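Local coordinates for DegV domain-containing protein Cgl2349/cg2579 (Corynebacterium glutamicum, PDB 3EGL), which binds long-chain fatty acids such as palmitate and may take part in lipid transport or fatty acid metabolism, at residues V8-S13 against I26-L31; L31-N36 against D244-V249; I141-I146 against P253-V258. All blocks are in the same frame, centred on the assembly; numbering follows the deposited sequence.

How the contacts relate
Contacts 1 and 2 follow one strand, 26-35, from the five-stranded sheet of one lobe out to helix 245-251, and share Leu31; their centres lie about 14 Å apart. They touch directly where Ser12 OG meets Asp244 OD2 at 2.5 Å, a probable hydrogen bond. Contact 3 belongs to the second, six-stranded sheet, its centre about 16 Å from that of contact 2 and about 23 Å from that of contact 1, across the centre of the chain. Palmitate bridges the arrangement: contact 2 flanks its first carbons and, through Leu247, much of the chain, contact 3 its terminal methyl end, while Ser76 OG and Thr42 OG1 hydrogen-bond the ligand. Helix 245-251 is followed, after a short connection, by strand 255-261.

Contact 1. Residues V8-S13 against I26-L31; sequences VIVDSS and ITVINL
Three straight backbone hydrogen bonds join the strands of 8-13 and 26-31 in parallel: Thr27 N to Val8 O, Val10 N to Thr27 O and Ile29 N to Val10 O, each 2.9 Å. The middle bond runs nearly along the Thr27 carbonyl axis. Ser12 N continues the pattern weakly to Ile29 O. Beyond the strand ends a side chain takes over: Ser12 OG, held between its own N and carbonyl carbon (chi1 65°), accepts Leu31 N at 3.3 Å and hydrogen-bonds Asp244 on its other side. A water at the opposite end donates to Val8 O and accepts from Thr27 OG1.

Within 8-13, Ser13 OG donates to the syn lone pair of Asp11 OD1, while Asp11 OD2 is taken by His70 ND1 and Ile71 N. Leu31 lays CD1 against Ser13 CB (3.6 Å) and crosses the Asp11 carboxylate obliquely.

Side chains alternate between the faces. Ile9 CG2, anti to its backbone N, meets Ile29 CD1 at 3.7 Å on the face covered by helix 47-60; Val10 CG2 touches Ile26 CG2 and Val28 CG2 on the face toward helix 104-116. This is the parallel pairing of a beta-alpha-beta unit, connected through helix 18-23. Carboxylate and serine hydroxyls lie at the C-terminal strand ends, where their bonds tie segment 12-13 to Asp11 and to Leu31, about 4 Å from the palmitate.

Contact 2. Residues L31-N36 against D244-V249; sequences LHVMNN and DPTLAV. With PLM (palmitic acid), chain D.
Thr246 has OG1 anti to its carbonyl carbon and CG2 anti to its backbone N (chi1 -55°), so that both branches reach the strand side of the helix. Val33, at chi1 170°, sets CG1 anti to its N and brings CG2 to the helix. The arrangement is a strand packed on the first turn of an N-capped helix: the short axes of 32-35 and 245-249 pass 8.3 Å apart at 56°, with no hydrogen bond between them.

Asp244 is the N-cap. With CG anti to its N, it turns OD1 back to accept Thr246 N in a weak but straight capping bond of 3.3 Å, OD2 being occupied by Ser12. One carboxylate thus ties the helix start to the 3-10 segment just after strand 7-11, and the helix N-terminus would probably stabilise its negative charge.

Thr246 wedges between Leu31 and Val33. Its OG1 lies 3.7 Å from both Leu31 CB and Val33 CG2; the Thr246 and Val33 side chains, coming from opposing backbones, overlap flank to flank. A turn further on, Val249 CG2 meets Val33 CG2 at 4.1 Å.

Palmitate runs along another side of the helix. Leu31 CD1 and Thr246 CG2 border its first carbons, close to the binding residue Thr42. Farther along the chain, Leu247 spreads its branches over the ligand, with CB 3.7 Å from palmitate CC.

Contact 3. Residues I141-I146 against P253-V258; sequences IYLHRI and PGAVSV. With PLM (palmitic acid), chain D.
Segments 141-146 and 253-258 run antiparallel, their end-to-end directions 159° apart, on strands 137-142 and 255-261, neighbours inside the mixed six-stranded sheet. Tyr142 and Val256 form a hydrogen-bonded pair: Tyr142 N gives to Val256 O at 2.8 Å, and Val256 N returns to Tyr142 O at 3.1 Å, both in the carbonyl planes. Ile141 and Ser257 form the adjoining non-hydrogen-bonded pair. On its other edge, strand 255-261 meets strand 209-215, where Gly254 and Ala255 both face Asn215 in a G1 beta bulge. Gly254 has a positive phi of 86°, and its CA side faces His144 CB too closely to leave room for a side chain. Where the strand pairing ends, a water accepts from His144 N and donates to Pro253 O, bridging the segments.

Tyr142, with CG anti to its backbone N (chi1 165°), sends its ring forward along its own chain, one face against His144 N and the CD2-CE2 edge turned to 253-258. CE2 sits 3.6 Å from Gly254 O, near the ring plane, and CD2 packs against Val256 CB. At the tip, Tyr142 OH shares a 2.9 Å hydrogen bond with His144 ND1; the histidine ring also stands with its edge toward Pro253 O. Phe192 makes an edge-to-face contact with the tyrosine. Arg145 stretches past Pro253 and lays one guanidinium face over the proline, Arg145 NH2 3.5 Å from Pro253 CD; the charge is paired with Glu148.

The face bearing Ile141 and Ser257 meets the fatty acid. Ile141 CD1 approaches palmitate CD at 3.2 Å, and Ser257 CB lies 3.5 Å from the palmitate terminal carbon CG. Ile141 and Ser257 thus offer mainly carbon to the ligand's tail, consistent with nonpolar recognition of a long alkyl chain.

Contact 1. Residues V8-S13 against I26-L31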
loop_
_atom_site.group_PDB
_atom_site.type_symbol
_atom_site.label_atom_id
_atom_site.label_comp_id
_atom_site.label_asym_id
_atom_site.label_seq_id
_atom_site.Cartn_x
_atom_site.Cartn_y
_atom_site.Cartn_z
ATOM N N VAL A 8 15.238 3.735 -4.113
ATOM C CA VAL A 8 13.788 3.613 -3.983
ATOM C C VAL A 8 13.271 4.202 -2.672
ATOM O O VAL A 8 13.848 3.989 -1.601
ATOM C CB VAL A 8 13.352 2.144 -4.116
ATOM C CG1 VAL A 8 11.813 1.989 -3.952
ATOM C CG2 VAL A 8 13.819 1.582 -5.475
ATOM N N ILE A 9 12.192 4.969 -2.780
ATOM C CA ILE A 9 11.587 5.664 -1.642
ATOM C C ILE A 9 10.105 5.394 -1.655
ATOM O O ILE A 9 9.462 5.503 -2.706
ATOM C CB ILE A 9 11.765 7.205 -1.726
ATOM C CG1 ILE A 9 13.239 7.568 -1.944
ATOM C CG2 ILE A 9 11.271 7.894 -0.438
ATOM C CD1 ILE A 9 13.545 9.131 -1.853
ATOM N N VAL A 10 9.573 5.058 -0.480
ATOM C CA VAL A 10 8.129 4.926 -0.270
ATOM C C VAL A 10 7.781 5.740 0.972
ATOM O O VAL A 10 8.656 6.256 1.648
ATOM C CB VAL A 10 7.645 3.429 -0.018
ATOM C CG1 VAL A 10 8.011 2.540 -1.147
ATOM C CG2 VAL A 10 8.231 2.865 1.273
ATOM N N ASP A 11 6.490 5.826 1.270
ATOM C CA ASP A 11 6.062 6.413 2.514
ATOM C C ASP A 11 5.619 5.256 3.434
ATOM O O ASP A 11 5.669 4.070 3.022
ATOM C CB ASP A 11 5.006 7.496 2.281
ATOM C CG ASP A 11 3.724 6.966 1.602
ATOM O OD1 ASP A 11 3.006 6.189 2.279
ATOM O OD2 ASP A 11 3.413 7.355 0.424
ATOM N N SER A 12 5.224 5.588 4.665
ATOM C CA SER A 12 4.921 4.564 5.664
ATOM C C SER A 12 3.663 3.757 5.288
ATOM O O SER A 12 3.535 2.603 5.686
ATOM C CB SER A 12 4.771 5.188 7.057
ATOM O OG SER A 12 3.637 6.036 7.000
ATOM N N SER A 13 2.755 4.361 4.518
ATOM C CA SER A 13 1.572 3.635 4.069
ATOM C C SER A 13 1.877 2.362 3.258
ATOM O O SER A 13 0.992 1.501 3.143
ATOM C CB SER A 13 0.589 4.513 3.277
ATOM O OG SER A 13 1.123 4.832 2.013
ATOM N N ILE A 26 15.556 0.503 1.050
ATOM C CA ILE A 26 14.432 1.305 0.630
ATOM C C ILE A 26 14.247 2.393 1.698
ATOM O O ILE A 26 14.181 2.088 2.885
ATOM C CB ILE A 26 13.162 0.431 0.502
ATOM C CG1 ILE A 26 13.356 -0.585 -0.635
ATOM C CG2 ILE A 26 11.905 1.289 0.273
ATOM C CD1 ILE A 26 12.243 -1.609 -0.749
ATOM N N THR A 27 14.168 3.647 1.259
ATOM C CA THR A 27 13.960 4.750 2.171
ATOM C C THR A 27 12.456 4.850 2.460
ATOM O O THR A 27 11.619 4.869 1.520
ATOM C CB THR A 27 14.477 6.080 1.550
ATOM O OG1 THR A 27 15.843 5.921 1.158
ATOM C CG2 THR A 27 14.400 7.244 2.544
ATOM N N VAL A 28 12.120 4.901 3.753
ATOM C CA VAL A 28 10.728 5.093 4.189
ATOM C C VAL A 28 10.486 6.528 4.762
ATOM O O VAL A 28 11.178 6.945 5.677
ATOM C CB VAL A 28 10.325 3.974 5.193
ATOM C CG1 VAL A 28 8.845 4.122 5.648
ATOM C CG2 VAL A 28 10.611 2.568 4.562
ATOM N N ILE A 29 9.543 7.286 4.203
ATOM C CA ILE A 29 9.170 8.572 4.828
ATOM C C ILE A 29 7.839 8.417 5.507
ATOM O O ILE A 29 6.869 8.006 4.861
ATOM C CB ILE A 29 8.981 9.735 3.799
ATOM C CG1 ILE A 29 10.006 9.652 2.706
ATOM C CG2 ILE A 29 9.078 11.125 4.509
ATOM C CD1 ILE A 29 9.620 10.505 1.565
ATOM N N ASN A 30 7.765 8.776 6.774
ATOM C CA ASN A 30 6.511 8.645 7.530
ATOM C C ASN A 30 5.438 9.696 7.236
ATOM O O ASN A 30 5.709 10.901 7.315
ATOM C CB ASN A 30 6.809 8.644 9.036
ATOM C CG ASN A 30 7.570 7.401 9.469
ATOM O OD1 ASN A 30 7.573 6.383 8.775
ATOM N ND2 ASN A 30 8.246 7.487 10.603
ATOM N N LEU A 31 4.218 9.242 6.955
ATOM C CA LEU A 31 3.035 10.135 6.957
ATOM C C LEU A 31 2.782 10.652 8.393
ATOM O O LEU A 31 3.380 10.148 9.340
ATOM C CB LEU A 31 1.808 9.388 6.445
ATOM C CG LEU A 31 1.972 8.756 5.066
ATOM C CD1 LEU A 31 0.769 7.833 4.646
ATOM C CD2 LEU A 31 2.230 9.887 4.078
HETATM O O HOH W 1 16.360 4.320 -0.960
#

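Contact 2. Residues L31-N36 against D244-V249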
loop_
_atom_site.group_PDB
_atom_site.type_symbol
_atom_site.label_atom_id
_atom_site.label_comp_id
_atom_site.label_asym_id
_atom_site.label_seq_id
_atom_site.Cartn_x
_atom_site.Cartn_y
_atom_site.Cartn_z
ATOM N N LEU A 31 4.218 9.242 6.955
ATOM C CA LEU A 31 3.035 10.135 6.957
ATOM C C LEU A 31 2.782 10.652 8.393
ATOM O O LEU A 31 3.380 10.148 9.340
ATOM C CB LEU A 31 1.808 9.388 6.445
ATOM C CG LEU A 31 1.972 8.756 5.066
ATOM C CD1 LEU A 31 0.769 7.833 4.646
ATOM C CD2 LEU A 31 2.230 9.887 4.078
ATOM N N HIS A 32 1.900 11.640 8.560
ATOM C CA HIS A 32 1.693 12.272 9.881
ATOM C C HIS A 32 0.446 11.823 10.636
ATOM O O HIS A 32 -0.659 11.725 10.074
ATOM C CB HIS A 32 1.682 13.797 9.746
ATOM C CG HIS A 32 2.880 14.321 9.029
ATOM N ND1 HIS A 32 4.124 14.386 9.620
ATOM C CD2 HIS A 32 3.049 14.731 7.751
ATOM C CE1 HIS A 32 5.003 14.839 8.747
ATOM N NE2 HIS A 32 4.371 15.073 7.614
ATOM N N VAL A 33 0.644 11.575 11.925
ATOM C CA VAL A 33 -0.448 11.380 12.862
ATOM C C VAL A 33 -0.432 12.523 13.880
ATOM O O VAL A 33 0.552 12.716 14.588
ATOM C CB VAL A 33 -0.371 9.996 13.564
ATOM C CG1 VAL A 33 -1.373 9.918 14.705
ATOM C CG2 VAL A 33 -0.669 8.895 12.582
HETATM N N MSE A 34 -1.510 13.300 13.924
HETATM C CA MSE A 34 -1.640 14.353 14.940
HETATM C C MSE A 34 -2.588 13.895 16.037
HETATM O O MSE A 34 -3.756 13.599 15.795
HETATM C CB MSE A 34 -2.100 15.677 14.351
HETATM C CG MSE A 34 -1.121 16.285 13.372
HETATM SE SE MSE A 34 -1.702 15.946 11.509
HETATM C CE MSE A 34 -2.629 17.665 11.274
ATOM N N ASN A 35 -2.054 13.785 17.239
ATOM C CA ASN A 35 -2.854 13.422 18.370
ATOM C C ASN A 35 -3.052 14.716 19.124
ATOM O O ASN A 35 -2.207 15.096 19.930
ATOM C CB ASN A 35 -2.120 12.363 19.203
ATOM C CG ASN A 35 -3.055 11.569 20.112
ATOM O OD1 ASN A 35 -4.224 11.347 19.789
ATOM N ND2 ASN A 35 -2.538 11.143 21.268
ATOM N N ASN A 36 -4.121 15.445 18.810
ATOM C CA ASN A 36 -4.356 16.744 19.467
ATOM C C ASN A 36 -5.742 16.902 20.097
ATOM O O ASN A 36 -6.749 17.111 19.410
ATOM C CB ASN A 36 -3.906 17.982 18.629
ATOM C CG ASN A 36 -4.413 17.962 17.167
ATOM O OD1 ASN A 36 -5.621 18.038 16.906
ATOM N ND2 ASN A 36 -3.473 17.913 16.214
ATOM N N ASP A 244 0.330 0.352 8.783
ATOM C CA ASP A 244 0.927 1.640 9.164
ATOM C C ASP A 244 0.014 2.352 10.186
ATOM O O ASP A 244 -1.161 2.467 9.955
ATOM C CB ASP A 244 1.171 2.492 7.894
ATOM C CG ASP A 244 1.651 3.921 8.190
ATOM O OD1 ASP A 244 2.197 4.220 9.285
ATOM O OD2 ASP A 244 1.467 4.795 7.311
ATOM N N PRO A 245 0.557 2.834 11.313
ATOM C CA PRO A 245 -0.355 3.534 12.281
ATOM C C PRO A 245 -1.166 4.688 11.656
ATOM O O PRO A 245 -2.262 4.983 12.134
ATOM C CB PRO A 245 0.605 4.066 13.378
ATOM C CG PRO A 245 1.793 3.122 13.313
ATOM C CD PRO A 245 1.941 2.757 11.819
ATOM N N THR A 246 -0.645 5.317 10.593
ATOM C CA THR A 246 -1.372 6.379 9.916
ATOM C C THR A 246 -2.642 5.841 9.290
ATOM O O THR A 246 -3.684 6.505 9.339
ATOM C CB THR A 246 -0.526 7.071 8.836
ATOM O OG1 THR A 246 0.689 7.538 9.432
ATOM C CG2 THR A 246 -1.255 8.287 8.271
ATOM N N LEU A 247 -2.549 4.648 8.705
ATOM C CA LEU A 247 -3.714 4.017 8.151
ATOM C C LEU A 247 -4.615 3.467 9.249
ATOM O O LEU A 247 -5.826 3.433 9.082
ATOM C CB LEU A 247 -3.333 2.936 7.132
ATOM C CG LEU A 247 -2.315 3.352 6.054
ATOM C CD1 LEU A 247 -1.955 2.144 5.172
ATOM C CD2 LEU A 247 -2.830 4.545 5.207
ATOM N N ALA A 248 -4.034 3.066 10.380
ATOM C CA ALA A 248 -4.804 2.433 11.461
ATOM C C ALA A 248 -5.770 3.441 12.028
ATOM O O ALA A 248 -6.897 3.085 12.451
ATOM C CB ALA A 248 -3.900 1.885 12.555
ATOM N N VAL A 249 -5.369 4.717 11.979
ATOM C CA VAL A 249 -6.291 5.783 12.345
ATOM C C VAL A 249 -7.623 5.659 11.559
ATOM O O VAL A 249 -8.709 5.866 12.126
ATOM C CB VAL A 249 -5.700 7.176 12.091
ATOM C CG1 VAL A 249 -6.788 8.230 12.293
ATOM C CG2 VAL A 249 -4.434 7.441 12.962
HETATM C C1 PLM D . -3.258 11.398 4.713
HETATM O O1 PLM D . -3.317 11.748 3.521
HETATM O O2 PLM D . -3.884 12.067 5.551
HETATM C C2 PLM D . -2.491 10.192 5.169
HETATM C C3 PLM D . -3.138 8.953 4.557
HETATM C C4 PLM D . -4.411 8.475 5.208
HETATM C C5 PLM D . -5.083 7.574 4.175
HETATM C C6 PLM D . -6.294 6.863 4.723
HETATM C C7 PLM D . -6.910 6.040 3.613
HETATM C C8 PLM D . -7.876 4.949 4.099
HETATM C C9 PLM D . -7.103 3.777 4.707
HETATM C CA PLM D . -7.901 2.465 4.683
HETATM C CB PLM D . -7.371 1.434 5.672
HETATM C CC PLM D . -5.925 0.960 5.466
HETATM C CD PLM D . -5.879 -0.268 4.573
HETATM C CE PLM D . -4.672 -1.148 4.831
HETATM C CF PLM D . -3.707 -1.119 3.642
HETATM C CG PLM D . -3.906 -2.254 2.640
#

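Contact 3. Residues I141-I146 against P253-V258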
loop_
_atom_site.group_PDB
_atom_site.type_symbol
_atom_site.label_atom_id
_atom_site.label_comp_id
_atom_site.label_asym_id
_atom_site.label_seq_id
_atom_site.Cartn_x
_atom_site.Cartn_y
_atom_site.Cartn_z
ATOM N N ILE A 141 -9.587 -5.063 2.176
ATOM C CA ILE A 141 -9.512 -4.756 3.620
ATOM C C ILE A 141 -10.784 -5.219 4.299
ATOM O O ILE A 141 -11.907 -4.945 3.834
ATOM C CB ILE A 141 -9.360 -3.233 3.927
ATOM C CG1 ILE A 141 -8.384 -2.575 2.969
ATOM C CG2 ILE A 141 -8.871 -2.965 5.401
ATOM C CD1 ILE A 141 -8.554 -1.062 2.957
ATOM N N TYR A 142 -10.577 -5.956 5.384
ATOM C CA TYR A 142 -11.616 -6.341 6.308
ATOM C C TYR A 142 -11.617 -5.310 7.414
ATOM O O TYR A 142 -10.564 -5.036 8.051
ATOM C CB TYR A 142 -11.342 -7.716 6.938
ATOM C CG TYR A 142 -12.200 -7.996 8.170
ATOM C CD1 TYR A 142 -13.570 -8.299 8.046
ATOM C CD2 TYR A 142 -11.657 -7.919 9.461
ATOM C CE1 TYR A 142 -14.374 -8.542 9.171
ATOM C CE2 TYR A 142 -12.461 -8.155 10.610
ATOM C CZ TYR A 142 -13.814 -8.463 10.441
ATOM O OH TYR A 142 -14.596 -8.706 11.531
ATOM N N LEU A 143 -12.808 -4.753 7.641
ATOM C CA LEU A 143 -13.026 -3.821 8.724
ATOM C C LEU A 143 -13.830 -4.495 9.802
ATOM O O LEU A 143 -14.909 -5.037 9.568
ATOM C CB LEU A 143 -13.717 -2.535 8.219
ATOM C CG LEU A 143 -12.862 -1.916 7.107
ATOM C CD1 LEU A 143 -13.604 -0.845 6.341
ATOM C CD2 LEU A 143 -11.539 -1.379 7.650
ATOM N N HIS A 144 -13.290 -4.463 11.000
ATOM C CA HIS A 144 -13.911 -5.148 12.095
ATOM C C HIS A 144 -15.046 -4.296 12.657
ATOM O O HIS A 144 -15.981 -4.821 13.252
ATOM C CB HIS A 144 -12.860 -5.419 13.133
ATOM C CG HIS A 144 -13.358 -6.228 14.277
ATOM N ND1 HIS A 144 -13.940 -7.466 14.108
ATOM C CD2 HIS A 144 -13.323 -5.999 15.609
ATOM C CE1 HIS A 144 -14.248 -7.962 15.289
ATOM N NE2 HIS A 144 -13.891 -7.088 16.215
ATOM N N ARG A 145 -14.927 -2.983 12.464
ATOM C CA ARG A 145 -16.022 -2.035 12.622
ATOM C C ARG A 145 -15.886 -0.891 11.576
ATOM O O ARG A 145 -14.831 -0.673 10.995
ATOM C CB ARG A 145 -16.046 -1.480 14.054
ATOM C CG ARG A 145 -14.956 -0.457 14.372
ATOM C CD ARG A 145 -15.164 0.127 15.781
ATOM N NE ARG A 145 -14.061 1.024 16.179
ATOM C CZ ARG A 145 -13.600 1.145 17.427
ATOM N NH1 ARG A 145 -14.154 0.447 18.417
ATOM N NH2 ARG A 145 -12.602 1.978 17.694
ATOM N N ILE A 146 -16.937 -0.139 11.334
ATOM C CA ILE A 146 -16.834 0.847 10.265
ATOM C C ILE A 146 -16.716 2.294 10.740
ATOM O O ILE A 146 -16.634 3.193 9.911
ATOM C CB ILE A 146 -18.031 0.748 9.309
ATOM C CG1 ILE A 146 -19.303 0.884 10.122
ATOM C CG2 ILE A 146 -18.012 -0.573 8.568
ATOM C CD1 ILE A 146 -20.245 1.733 9.480
ATOM N N PRO A 253 -9.349 -0.437 14.921
ATOM C CA PRO A 253 -8.788 -1.684 15.432
ATOM C C PRO A 253 -9.508 -2.921 14.851
ATOM O O PRO A 253 -10.666 -2.830 14.428
ATOM C CB PRO A 253 -8.982 -1.596 16.966
ATOM C CG PRO A 253 -9.927 -0.484 17.213
ATOM C CD PRO A 253 -10.118 0.313 15.936
ATOM N N GLY A 254 -8.791 -4.049 14.793
ATOM C CA GLY A 254 -9.345 -5.312 14.314
ATOM C C GLY A 254 -9.268 -5.488 12.814
ATOM O O GLY A 254 -9.671 -6.526 12.293
ATOM N N ALA A 255 -8.757 -4.475 12.119
ATOM C CA ALA A 255 -8.675 -4.497 10.657
ATOM C C ALA A 255 -7.589 -5.431 10.182
ATOM O O ALA A 255 -6.515 -5.488 10.780
ATOM C CB ALA A 255 -8.440 -3.103 10.094
ATOM N N VAL A 256 -7.907 -6.135 9.094
ATOM C CA VAL A 256 -7.033 -7.048 8.418
ATOM C C VAL A 256 -7.045 -6.782 6.893
ATOM O O VAL A 256 -8.106 -6.799 6.263
ATOM C CB VAL A 256 -7.432 -8.520 8.708
ATOM C CG1 VAL A 256 -6.463 -9.470 8.023
ATOM C CG2 VAL A 256 -7.457 -8.783 10.235
ATOM N N SER A 257 -5.870 -6.510 6.321
ATOM C CA SER A 257 -5.740 -6.250 4.893
ATOM C C SER A 257 -5.063 -7.449 4.180
ATOM O O SER A 257 -4.216 -8.154 4.758
ATOM C CB SER A 257 -4.926 -4.955 4.650
ATOM O OG SER A 257 -3.573 -5.061 5.128
ATOM N N VAL A 258 -5.448 -7.661 2.919
ATOM C CA VAL A 258 -4.794 -8.637 2.067
ATOM C C VAL A 258 -4.285 -7.891 0.836
ATOM O O VAL A 258 -5.074 -7.356 0.068
ATOM C CB VAL A 258 -5.772 -9.754 1.639
ATOM C CG1 VAL A 258 -5.160 -10.647 0.519
ATOM C CG2 VAL A 258 -6.138 -10.608 2.825
HETATM C C1 PLM D . -3.258 11.398 4.713
HETATM O O1 PLM D . -3.317 11.748 3.521
HETATM O O2 PLM D . -3.884 12.067 5.551
HETATM C C2 PLM D . -2.491 10.192 5.169
HETATM C C3 PLM D . -3.138 8.953 4.557
HETATM C C4 PLM D . -4.411 8.475 5.208
HETATM C C5 PLM D . -5.083 7.574 4.175
HETATM C C6 PLM D . -6.294 6.863 4.723
HETATM C C7 PLM D . -6.910 6.040 3.613
HETATM C C8 PLM D . -7.876 4.949 4.099
HETATM C C9 PLM D . -7.103 3.777 4.707
HETATM C CA PLM D . -7.901 2.465 4.683
HETATM C CB PLM D . -7.371 1.434 5.672
HETATM C CC PLM D . -5.925 0.960 5.466
HETATM C CD PLM D . -5.879 -0.268 4.573
HETATM C CE PLM D . -4.672 -1.148 4.831
HETATM C CF PLM D . -3.707 -1.119 3.642
HETATM C CG PLM D . -3.906 -2.254 2.640
HETATM O O HOH W 2 -11.505 -2.165 11.945
#